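Long-range contacts in tail component (Lactobacillus phage J-1, PDB 5LY8), which probably binds host cell-wall saccharides as the second carbohydrate-binding module of the phage's evolved distal tail protein, and carries bound magnesium: residues G34-F38 with R111-T117; N48-F54 with T210-P214; I82-N87 with F231-D237; K174-T180 with T195-F201. All coordinates share one frame; numbering follows the deposited sequence.

Contact 1: residues G34-F38 with R111-T117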
# COMPACT_ATOMS: atom_id res chain seq x y z
N GLY A 34 3.52 11.58 -4.62
CA GLY A 34 2.71 10.53 -5.21
C GLY A 34 1.23 10.75 -5.06
O GLY A 34 0.76 11.88 -4.90
N VAL A 35 0.49 9.64 -5.09
CA VAL A 35 -0.97 9.69 -5.05
C VAL A 35 -1.46 8.96 -3.81
O VAL A 35 -1.04 7.83 -3.54
CB VAL A 35 -1.58 9.02 -6.31
CG1 VAL A 35 -3.09 9.24 -6.35
CG2 VAL A 35 -0.93 9.52 -7.60
N THR A 36 -2.33 9.62 -3.04
CA THR A 36 -2.95 9.03 -1.84
C THR A 36 -4.41 8.74 -2.09
O THR A 36 -5.00 9.34 -2.99
CB THR A 36 -2.82 9.94 -0.62
OG1 THR A 36 -3.60 11.14 -0.83
CG2 THR A 36 -1.39 10.29 -0.31
N ALA A 37 -5.00 7.80 -1.35
CA ALA A 37 -6.36 7.36 -1.56
C ALA A 37 -7.34 7.79 -0.48
O ALA A 37 -8.52 7.99 -0.77
CB ALA A 37 -6.40 5.84 -1.72
N PHE A 38 -6.88 7.93 0.78
CA PHE A 38 -7.80 8.22 1.89
C PHE A 38 -8.73 9.38 1.51
O PHE A 38 -8.25 10.48 1.18
CB PHE A 38 -7.02 8.56 3.16
CG PHE A 38 -7.96 8.86 4.30
CD1 PHE A 38 -8.74 7.86 4.87
CD2 PHE A 38 -8.09 10.15 4.77
CE1 PHE A 38 -9.61 8.15 5.92
CE2 PHE A 38 -8.99 10.44 5.81
CZ PHE A 38 -9.73 9.43 6.37
N ARG A 111 -1.64 4.74 9.76
CA ARG A 111 -2.19 4.23 8.51
C ARG A 111 -1.04 3.98 7.56
O ARG A 111 -0.08 4.75 7.54
CB ARG A 111 -3.16 5.28 7.89
CG ARG A 111 -3.64 4.99 6.48
CD ARG A 111 -4.57 6.12 5.98
NE ARG A 111 -5.21 5.75 4.72
CZ ARG A 111 -6.30 5.02 4.61
NH1 ARG A 111 -6.93 4.59 5.70
NH2 ARG A 111 -6.75 4.68 3.42
N PHE A 112 -1.18 2.95 6.70
CA PHE A 112 -0.35 2.87 5.51
C PHE A 112 -1.21 2.58 4.31
O PHE A 112 -2.28 1.98 4.43
CB PHE A 112 0.85 1.91 5.60
CG PHE A 112 0.57 0.44 5.76
CD1 PHE A 112 0.00 -0.30 4.73
CD2 PHE A 112 1.00 -0.23 6.90
CE1 PHE A 112 -0.21 -1.67 4.87
CE2 PHE A 112 0.84 -1.62 7.01
CZ PHE A 112 0.26 -2.33 5.99
N GLU A 113 -0.74 3.05 3.15
CA GLU A 113 -1.33 2.76 1.85
C GLU A 113 -0.25 2.24 0.93
O GLU A 113 0.83 2.84 0.85
CB GLU A 113 -1.96 4.00 1.20
CG GLU A 113 -3.17 4.52 1.94
CD GLU A 113 -3.83 5.71 1.28
OE1 GLU A 113 -3.39 6.14 0.18
OE2 GLU A 113 -4.79 6.25 1.90
N PHE A 114 -0.56 1.16 0.21
CA PHE A 114 0.23 0.69 -0.92
C PHE A 114 -0.69 0.82 -2.13
O PHE A 114 -1.71 0.12 -2.22
CB PHE A 114 0.76 -0.73 -0.73
CG PHE A 114 1.80 -0.79 0.37
CD1 PHE A 114 3.03 -0.20 0.19
CD2 PHE A 114 1.52 -1.40 1.58
CE1 PHE A 114 3.99 -0.22 1.22
CE2 PHE A 114 2.49 -1.44 2.60
CZ PHE A 114 3.73 -0.86 2.40
N ASN A 115 -0.35 1.75 -3.03
CA ASN A 115 -1.20 2.16 -4.13
C ASN A 115 -0.59 1.93 -5.48
O ASN A 115 0.62 2.14 -5.65
CB ASN A 115 -1.47 3.68 -3.99
CG ASN A 115 -2.17 4.04 -2.72
OD1 ASN A 115 -2.84 3.19 -2.13
ND2 ASN A 115 -2.02 5.27 -2.25
N LEU A 116 -1.44 1.54 -6.44
CA LEU A 116 -1.08 1.44 -7.85
C LEU A 116 -1.93 2.47 -8.57
O LEU A 116 -3.14 2.60 -8.30
CB LEU A 116 -1.31 0.03 -8.39
CG LEU A 116 -0.39 -1.01 -7.75
CD1 LEU A 116 -0.83 -2.39 -8.09
CD2 LEU A 116 1.09 -0.81 -8.15
N THR A 117 -1.30 3.21 -9.49
CA THR A 117 -1.92 4.35 -10.14
C THR A 117 -1.78 4.31 -11.63
O THR A 117 -0.96 3.56 -12.16
CB THR A 117 -1.29 5.64 -9.57
OG1 THR A 117 0.10 5.71 -9.91
CG2 THR A 117 -1.43 5.75 -8.04
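The guanidinium group of R111 has the F38 side chain over one face, with CD1 above its centre, and the carboxylate oxygen OE2 of E113 at its edge. The ring and guanidinium planes are 56° apart. This is a loop laid over one face of a sheet in a concanavalin-like beta-sandwich module. Strand 111-117 presents R111, E113, N115 and T117 to loop 34-38, while F112, F114 and L116 face the other way, where F114 and L116 pack on strand 94-103. E113 is the centre of the contact. Its extended chain carries the carboxylate to two successive backbone amides: A37 N gives OE1 a bond of 2.8 Å, and F38 N gives OE2 one of 2.9 Å. Both arrive on the syn side. The anti sides are used within the strand. R111 grips OE2 side-on through NE and NH2, a salt bridge, and N115 ND2 bonds to OE1. Five N-H groups thus hold the buried carboxylate, which probably stabilises its negative charge and limits its rotation. N115 is itself pinned at both ends of its amide, since OD1 bonds to S125 on strand 121-130. T36 turns its hydroxyl to N48 instead. At the far end V35 CB packs on T117 CG2 at 3.7 Å. Between T117 and E113 along the strand, N115 ND2 donates to V35 O at 3.0 Å, with an N-H...O angle of 154°.

Contact 2: residues N48-F54 with T210-P214; sequences NVQSGPF and TAWFP
In the mixed sheet of the sandwich, segment 48-54 meets strand 208-216 across strand 73-81, through side chains, and the indole of W212 makes most of the contact. CG of W212 lies anti to the backbone N (chi1 178°), which sends the ring out toward N48 and Q50. NE1 donates to V49 O at 3.1 Å. The bond is bent, with an N-H...O angle of 140°, and the donor stands above the carbonyl plane. N48 crosses the far end of the indole at about a right angle, its CG 3.5 Å from W212 CH2. Its amide nitrogen is held by T36 and by the carbonyl of F38. Q50 CG makes an off-centre CH-pi contact with the five-membered ring, 4.3 Å from its centroid. OE1 of Q50 bonds to S77 OG and G34 N. P214 CG sits over the centre of one indole face. At the other end of the segment F54 meets F213, with CE1 3.6 Å from F213 CD1 and the ring planes at 89°. P63 touches both rings. Strand 73-81 pairs with both 49-50 and 208-216, so the W212 side chain spans it to reach V49 O. Aromatic side chains thus pack on both faces of a sheet in a concanavalin-like beta-sandwich, W212 on the face with E113 and F213 on the face with F112.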
# COMPACT_ATOMS: atom_id res chain seq x y z
N ASN A 48 -4.90 15.26 2.53
CA ASN A 48 -3.77 14.41 2.90
C ASN A 48 -2.45 15.10 2.58
O ASN A 48 -2.33 15.72 1.51
CB ASN A 48 -3.83 13.11 2.10
CG ASN A 48 -5.10 12.31 2.31
OD1 ASN A 48 -5.71 12.38 3.39
ND2 ASN A 48 -5.49 11.54 1.30
N VAL A 49 -1.45 14.93 3.43
CA VAL A 49 -0.12 15.50 3.19
C VAL A 49 0.92 14.40 3.13
O VAL A 49 0.90 13.46 3.94
CB VAL A 49 0.23 16.59 4.24
CG1 VAL A 49 1.66 17.10 4.04
CG2 VAL A 49 -0.75 17.76 4.13
N GLN A 50 1.83 14.53 2.17
CA GLN A 50 2.98 13.64 2.02
C GLN A 50 4.20 14.48 2.35
O GLN A 50 4.52 15.41 1.60
CB GLN A 50 3.08 13.14 0.57
CG GLN A 50 1.83 12.40 0.09
CD GLN A 50 1.84 12.13 -1.38
OE1 GLN A 50 2.70 11.42 -1.91
NE2 GLN A 50 0.86 12.69 -2.09
N SER A 51 4.81 14.24 3.51
CA SER A 51 5.98 15.01 3.93
C SER A 51 6.82 14.21 4.88
O SER A 51 6.34 13.28 5.53
CB SER A 51 5.55 16.32 4.59
OG SER A 51 5.11 16.10 5.91
N GLY A 52 8.05 14.63 5.03
CA GLY A 52 8.97 14.02 5.96
C GLY A 52 9.81 12.92 5.36
O GLY A 52 9.60 12.48 4.23
N PRO A 53 10.81 12.45 6.12
CA PRO A 53 11.76 11.47 5.61
C PRO A 53 11.46 10.03 6.01
O PRO A 53 10.65 9.76 6.90
CB PRO A 53 13.06 11.92 6.28
CG PRO A 53 12.62 12.36 7.61
CD PRO A 53 11.23 12.98 7.44
N PHE A 54 12.21 9.12 5.41
CA PHE A 54 12.36 7.75 5.86
C PHE A 54 13.78 7.64 6.37
O PHE A 54 14.70 8.12 5.70
CB PHE A 54 12.25 6.75 4.70
CG PHE A 54 10.88 6.64 4.09
CD1 PHE A 54 9.97 5.71 4.56
CD2 PHE A 54 10.52 7.44 3.01
CE1 PHE A 54 8.69 5.62 3.99
CE2 PHE A 54 9.26 7.35 2.44
CZ PHE A 54 8.36 6.43 2.92
N THR A 210 2.69 4.18 -5.31
CA THR A 210 3.00 5.04 -4.17
C THR A 210 2.81 4.25 -2.89
O THR A 210 1.81 3.55 -2.75
CB THR A 210 2.06 6.27 -4.11
OG1 THR A 210 2.24 7.09 -5.27
CG2 THR A 210 2.30 7.14 -2.85
N ALA A 211 3.74 4.41 -1.94
CA ALA A 211 3.61 3.90 -0.58
C ALA A 211 3.57 5.13 0.36
O ALA A 211 4.45 6.00 0.22
CB ALA A 211 4.78 3.00 -0.24
N TRP A 212 2.58 5.21 1.26
CA TRP A 212 2.41 6.39 2.11
C TRP A 212 2.19 5.92 3.53
O TRP A 212 1.41 5.00 3.78
CB TRP A 212 1.22 7.21 1.57
CG TRP A 212 0.85 8.45 2.33
CD1 TRP A 212 1.68 9.44 2.79
CD2 TRP A 212 -0.48 8.84 2.71
NE1 TRP A 212 0.95 10.44 3.40
CE2 TRP A 212 -0.38 10.09 3.37
CE3 TRP A 212 -1.74 8.24 2.56
CZ2 TRP A 212 -1.51 10.77 3.83
CZ3 TRP A 212 -2.85 8.92 3.04
CH2 TRP A 212 -2.73 10.15 3.69
N PHE A 213 2.85 6.60 4.50
CA PHE A 213 2.85 6.17 5.89
C PHE A 213 2.49 7.31 6.85
O PHE A 213 3.33 7.79 7.62
CB PHE A 213 4.22 5.61 6.25
CG PHE A 213 4.64 4.42 5.45
CD1 PHE A 213 5.29 4.57 4.22
CD2 PHE A 213 4.34 3.14 5.88
CE1 PHE A 213 5.68 3.47 3.47
CE2 PHE A 213 4.71 2.03 5.11
CZ PHE A 213 5.37 2.21 3.91
N PRO A 214 1.24 7.75 6.86
CA PRO A 214 0.86 8.89 7.71
C PRO A 214 0.43 8.56 9.14
O PRO A 214 -0.07 7.48 9.44
CB PRO A 214 -0.34 9.49 6.96
CG PRO A 214 -1.01 8.25 6.34
CD PRO A 214 0.14 7.38 5.92

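Contact 3: residues I82-N87 with F231-D237; sequences IPKNSN and FEWINVD
I82 has CG2 anti to its backbone N, with CG1 beside that nitrogen (chi1 -62°), and both branches end on aromatic rings. CD1 lies over one face of F231, 3.9 Å from the ring centroid, in a CH-pi contact. CG2 touches W233 CZ2 at 3.6 Å and also meets F231 CE2. The backbone of N85 points CB at W233, where it lies over the face of the five-membered ring, 3.7 Å from the centroid. The first torsion of N85 (chi1 70°) swings the amide off the indole and along V236. F231 CE2 lies over the opposite face of the same indole, so W233 is clamped between N85 and F231. Its NE1 is satisfied at the edge by P83 O, at 3.0 Å and in the carbonyl plane. This bond and the packing on both faces would limit the rotation of the indole.

Further along, more of the contact is exposed and water-bridged. The N85 amide and V236 slide past each other in opposite directions, with ND2 3.7 Å from V236 CG1. N85 OD1 bonds to S89 N, and N87 N gives it a weak bond. Three waters bridge the segments: N85 ND2 to I234 O, S86 OG to D237 O, and N87 ND2 to D237 OD2. S86 OG also bonds to E15.

The loop 82-87 follows strand 73-81 and runs nearly parallel to 231-237, 10° apart end to end. Residues 231-234 lie between strands 11-20 and 94-103 in the six-stranded antiparallel sheet, and the chain turns a corner at N235 before V236 and D237. F94 packs on F231 and W233, and on strand 11-20 V17 touches F231 while E15 touches N85 and V236.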
# COMPACT_ATOMS: atom_id res chain seq x y z
N ILE A 82 6.10 2.67 -13.48
CA ILE A 82 6.01 1.28 -13.93
C ILE A 82 5.84 1.29 -15.44
O ILE A 82 4.81 1.76 -15.92
CB ILE A 82 4.83 0.54 -13.24
CG1 ILE A 82 5.05 0.50 -11.72
CG2 ILE A 82 4.66 -0.89 -13.80
CD1 ILE A 82 3.79 -0.03 -11.00
N PRO A 83 6.83 0.80 -16.21
CA PRO A 83 6.69 0.73 -17.66
C PRO A 83 5.90 -0.52 -18.07
O PRO A 83 5.65 -1.41 -17.26
CB PRO A 83 8.14 0.68 -18.15
CG PRO A 83 8.91 0.06 -17.05
CD PRO A 83 8.12 0.24 -15.75
N LYS A 84 5.52 -0.58 -19.33
CA LYS A 84 4.84 -1.75 -19.91
C LYS A 84 5.74 -2.98 -19.79
O LYS A 84 6.97 -2.87 -19.71
CB LYS A 84 4.54 -1.50 -21.40
CG LYS A 84 3.39 -0.52 -21.57
CD LYS A 84 3.19 -0.18 -23.04
CE LYS A 84 1.93 0.62 -23.20
NZ LYS A 84 1.73 1.07 -24.60
N ASN A 85 5.12 -4.16 -19.77
CA ASN A 85 5.92 -5.39 -19.76
C ASN A 85 6.60 -5.58 -21.15
O ASN A 85 6.36 -4.81 -22.09
CB ASN A 85 5.04 -6.58 -19.32
CG ASN A 85 3.99 -7.03 -20.30
OD1 ASN A 85 4.04 -6.73 -21.50
ND2 ASN A 85 3.01 -7.78 -19.80
N SER A 86 7.47 -6.59 -21.29
CA SER A 86 8.20 -6.81 -22.53
C SER A 86 7.31 -7.17 -23.71
O SER A 86 7.77 -7.10 -24.87
CB SER A 86 9.27 -7.88 -22.32
OG SER A 86 8.65 -9.15 -22.28
N ASN A 87 6.05 -7.56 -23.45
CA ASN A 87 5.07 -7.84 -24.50
C ASN A 87 4.26 -6.58 -24.87
O ASN A 87 3.30 -6.67 -25.63
CB ASN A 87 4.17 -8.99 -24.08
CG ASN A 87 3.41 -9.60 -25.22
OD1 ASN A 87 3.93 -9.82 -26.32
ND2 ASN A 87 2.13 -9.83 -25.01
N PHE A 231 7.62 -4.88 -7.51
CA PHE A 231 6.50 -5.04 -8.42
C PHE A 231 6.99 -5.92 -9.55
O PHE A 231 8.10 -5.69 -10.08
CB PHE A 231 6.06 -3.70 -9.00
CG PHE A 231 4.96 -3.81 -10.04
CD1 PHE A 231 3.63 -3.65 -9.68
CD2 PHE A 231 5.26 -4.13 -11.37
CE1 PHE A 231 2.62 -3.75 -10.64
CE2 PHE A 231 4.24 -4.27 -12.31
CZ PHE A 231 2.94 -4.06 -11.96
N GLU A 232 6.20 -6.93 -9.91
CA GLU A 232 6.48 -7.80 -11.04
C GLU A 232 5.31 -7.93 -11.96
O GLU A 232 4.21 -8.21 -11.49
CB GLU A 232 6.85 -9.23 -10.59
CG GLU A 232 8.03 -9.40 -9.67
CD GLU A 232 8.23 -10.83 -9.20
OE1 GLU A 232 9.40 -11.15 -8.89
OE2 GLU A 232 7.23 -11.57 -9.01
N TRP A 233 5.56 -7.85 -13.26
CA TRP A 233 4.59 -8.28 -14.25
C TRP A 233 4.66 -9.81 -14.23
O TRP A 233 5.76 -10.37 -14.15
CB TRP A 233 4.97 -7.79 -15.64
CG TRP A 233 4.85 -6.31 -15.81
CD1 TRP A 233 5.86 -5.42 -16.03
CD2 TRP A 233 3.65 -5.53 -15.76
NE1 TRP A 233 5.36 -4.16 -16.21
CE2 TRP A 233 4.00 -4.20 -16.05
CE3 TRP A 233 2.29 -5.85 -15.58
CZ2 TRP A 233 3.06 -3.16 -16.10
CZ3 TRP A 233 1.37 -4.82 -15.60
CH2 TRP A 233 1.76 -3.50 -15.85
N ILE A 234 3.51 -10.49 -14.28
CA ILE A 234 3.50 -11.95 -14.25
C ILE A 234 2.72 -12.51 -15.44
O ILE A 234 1.96 -11.78 -16.09
CB ILE A 234 3.02 -12.52 -12.90
CG1 ILE A 234 1.55 -12.19 -12.66
CG2 ILE A 234 3.94 -12.11 -11.72
CD1 ILE A 234 0.94 -12.70 -11.36
N ASN A 235 2.98 -13.79 -15.77
CA ASN A 235 2.34 -14.46 -16.92
C ASN A 235 2.59 -13.63 -18.19
O ASN A 235 1.64 -13.28 -18.91
CB ASN A 235 0.82 -14.65 -16.66
CG ASN A 235 0.50 -15.35 -15.37
OD1 ASN A 235 1.03 -16.42 -15.05
ND2 ASN A 235 -0.37 -14.74 -14.59
N VAL A 236 3.87 -13.21 -18.40
CA VAL A 236 4.20 -12.35 -19.55
C VAL A 236 4.51 -13.26 -20.72
O VAL A 236 5.50 -14.01 -20.68
CB VAL A 236 5.37 -11.36 -19.33
CG1 VAL A 236 5.53 -10.44 -20.56
CG2 VAL A 236 5.20 -10.53 -18.06
N ASP A 237 3.74 -13.16 -21.80
CA ASP A 237 4.02 -13.97 -23.00
C ASP A 237 5.35 -13.62 -23.62
O ASP A 237 5.71 -12.50 -23.69
CB ASP A 237 2.98 -13.73 -24.08
CG ASP A 237 1.63 -14.29 -23.75
OD1 ASP A 237 1.53 -15.11 -22.83
OD2 ASP A 237 0.67 -13.95 -24.47
O HOH W 1 2.30 -9.09 -17.22
O HOH W 2 7.68 -10.79 -24.37
O HOH W 3 0.10 -11.46 -26.18

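Contact 4: residues K174-T180 with T195-F201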
# COMPACT_ATOMS: atom_id res chain seq x y z
N LYS A 174 -3.18 -8.87 -9.70
CA LYS A 174 -4.19 -8.80 -10.75
C LYS A 174 -4.03 -10.04 -11.60
O LYS A 174 -2.93 -10.35 -12.05
CB LYS A 174 -3.96 -7.56 -11.61
CG LYS A 174 -4.88 -7.47 -12.82
CD LYS A 174 -4.60 -6.25 -13.64
CE LYS A 174 -5.64 -6.08 -14.72
NZ LYS A 174 -5.39 -4.83 -15.49
N MET A 175 -5.16 -10.75 -11.81
CA MET A 175 -5.23 -11.96 -12.64
C MET A 175 -6.47 -11.74 -13.50
O MET A 175 -7.59 -11.99 -13.03
CB MET A 175 -5.33 -13.22 -11.75
CG MET A 175 -4.12 -13.44 -10.84
SD MET A 175 -2.55 -13.60 -11.74
CE MET A 175 -2.67 -15.26 -12.32
N GLY A 176 -6.26 -11.08 -14.66
CA GLY A 176 -7.30 -10.65 -15.59
C GLY A 176 -8.19 -9.66 -14.86
O GLY A 176 -7.71 -8.64 -14.34
N ASP A 177 -9.51 -9.96 -14.76
CA ASP A 177 -10.46 -9.11 -14.04
C ASP A 177 -10.46 -9.28 -12.51
O ASP A 177 -11.11 -8.49 -11.81
CB ASP A 177 -11.90 -9.35 -14.54
CG ASP A 177 -12.17 -8.95 -15.97
OD1 ASP A 177 -11.65 -7.90 -16.40
OD2 ASP A 177 -12.99 -9.62 -16.63
N GLN A 178 -9.72 -10.26 -11.98
CA GLN A 178 -9.71 -10.51 -10.55
C GLN A 178 -8.63 -9.71 -9.87
O GLN A 178 -7.45 -9.84 -10.20
CB GLN A 178 -9.51 -12.01 -10.21
CG GLN A 178 -10.71 -12.87 -10.58
CD GLN A 178 -10.67 -14.25 -9.98
OE1 GLN A 178 -9.79 -14.62 -9.19
NE2 GLN A 178 -11.65 -15.06 -10.37
N LEU A 179 -9.04 -8.91 -8.89
CA LEU A 179 -8.14 -8.10 -8.12
C LEU A 179 -8.11 -8.70 -6.71
O LEU A 179 -9.16 -8.83 -6.06
CB LEU A 179 -8.69 -6.66 -8.09
CG LEU A 179 -7.92 -5.63 -7.26
CD1 LEU A 179 -6.47 -5.49 -7.74
CD2 LEU A 179 -8.58 -4.30 -7.33
N THR A 180 -6.90 -9.07 -6.23
CA THR A 180 -6.75 -9.64 -4.90
C THR A 180 -5.89 -8.74 -4.04
O THR A 180 -4.85 -8.20 -4.48
CB THR A 180 -6.13 -11.03 -5.00
OG1 THR A 180 -7.00 -11.87 -5.76
CG2 THR A 180 -5.86 -11.70 -3.64
N THR A 195 -10.55 -11.31 -2.75
CA THR A 195 -10.50 -11.24 -4.19
C THR A 195 -11.83 -10.74 -4.69
O THR A 195 -12.87 -11.19 -4.20
CB THR A 195 -10.22 -12.63 -4.78
OG1 THR A 195 -8.96 -13.10 -4.27
CG2 THR A 195 -10.22 -12.63 -6.31
N ARG A 196 -11.84 -9.84 -5.68
CA ARG A 196 -13.09 -9.43 -6.32
C ARG A 196 -12.93 -9.45 -7.81
O ARG A 196 -11.88 -9.04 -8.33
CB ARG A 196 -13.59 -8.04 -5.88
CG ARG A 196 -13.83 -7.89 -4.37
CD ARG A 196 -15.04 -8.72 -3.92
NE ARG A 196 -15.32 -8.51 -2.50
CZ ARG A 196 -14.69 -9.08 -1.48
NH1 ARG A 196 -13.73 -9.99 -1.70
NH2 ARG A 196 -14.99 -8.75 -0.23
N THR A 197 -13.95 -9.91 -8.52
CA THR A 197 -13.91 -9.85 -9.98
C THR A 197 -14.46 -8.49 -10.29
O THR A 197 -15.64 -8.23 -9.99
CB THR A 197 -14.75 -10.95 -10.60
OG1 THR A 197 -14.21 -12.20 -10.19
CG2 THR A 197 -14.79 -10.84 -12.14
N VAL A 198 -13.62 -7.60 -10.84
CA VAL A 198 -14.01 -6.23 -11.14
C VAL A 198 -14.25 -6.09 -12.64
O VAL A 198 -13.34 -6.32 -13.45
CB VAL A 198 -12.92 -5.25 -10.64
CG1 VAL A 198 -13.28 -3.80 -10.97
CG2 VAL A 198 -12.67 -5.40 -9.13
N SER A 199 -15.49 -5.75 -13.01
CA SER A 199 -15.87 -5.62 -14.40
C SER A 199 -14.90 -4.72 -15.20
O SER A 199 -14.69 -3.56 -14.82
CB SER A 199 -17.28 -5.05 -14.47
OG SER A 199 -17.85 -5.18 -15.76
N GLY A 200 -14.36 -5.26 -16.29
CA GLY A 200 -13.46 -4.54 -17.20
C GLY A 200 -12.07 -4.27 -16.67
O GLY A 200 -11.28 -3.61 -17.36
N PHE A 201 -11.75 -4.75 -15.47
CA PHE A 201 -10.46 -4.45 -14.87
C PHE A 201 -9.29 -4.96 -15.71
O PHE A 201 -8.25 -4.31 -15.74
CB PHE A 201 -10.43 -4.98 -13.44
CG PHE A 201 -9.26 -4.48 -12.65
CD1 PHE A 201 -9.16 -3.14 -12.28
CD2 PHE A 201 -8.30 -5.37 -12.17
CE1 PHE A 201 -8.09 -2.69 -11.50
CE2 PHE A 201 -7.21 -4.91 -11.43
CZ PHE A 201 -7.10 -3.58 -11.12
O HOH W 4 -14.89 -7.81 -17.40
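K174 and F201 cross obliquely: the extended lysine chain runs past CE2 of F201, and NZ stands over the ring face. CG and CD touch CE2, and NZ is 4.7 Å from the ring centroid, 20° off the normal, in a cation-pi contact. NZ also donates to F201 O at 2.9 Å and to the carbonyl of T91, so the charge has several partners. F201 has CG anti to the backbone N (chi1 -168°), which turns the ring toward K174 and L179. L179 meets the ring with CD1, 3.8 Å from F201 CE2. V144 packs on both L179 and F201. T180 and T195 lie on the other face of the sheet. Their hydroxyls meet, OG1 to OG1, at 2.8 Å. Q178, on that face too, brings CG to 3.6 Å from T197 OG1 across its non-hydrogen-bonded pair.

L179 and R196 form the hydrogen-bonded pair, with both backbone bonds made. V198 N then donates to D177 O at 2.8 Å. OD1 of D177 bonds to S202, and a water links OD2 to G200 N. A type II' turn joins K174-M175 to 178-180, and a type II turn spans V198 to F201. The pattern is that of an antiparallel meander at the edge of a beta-sandwich sheet.

In the fold
The centre of contact 1 is about 6 Å from the centre of the chain, and the contact is buried. Contact 2 sits next to it and is partly buried. They share the mixed sheet, where strands 110-118 and 208-216 are neighbours, and T36 packs on W212 between them. Contacts 3 and 4 lie farther out, both reach the six-stranded sheet and touch through M175 with I234 and N235. Contacts 2 and 4 are on opposite sides of the chain centre. The chemistry follows the place. A buried carboxylate network holds contact 1; aromatic packing and one indole N-H bond hold contact 2. Contacts 3 and 4 combine aromatic packing with bridging waters, and contact 4 alone has direct strand pairing. L116 joins contacts 1 and 3 through I82 and F231.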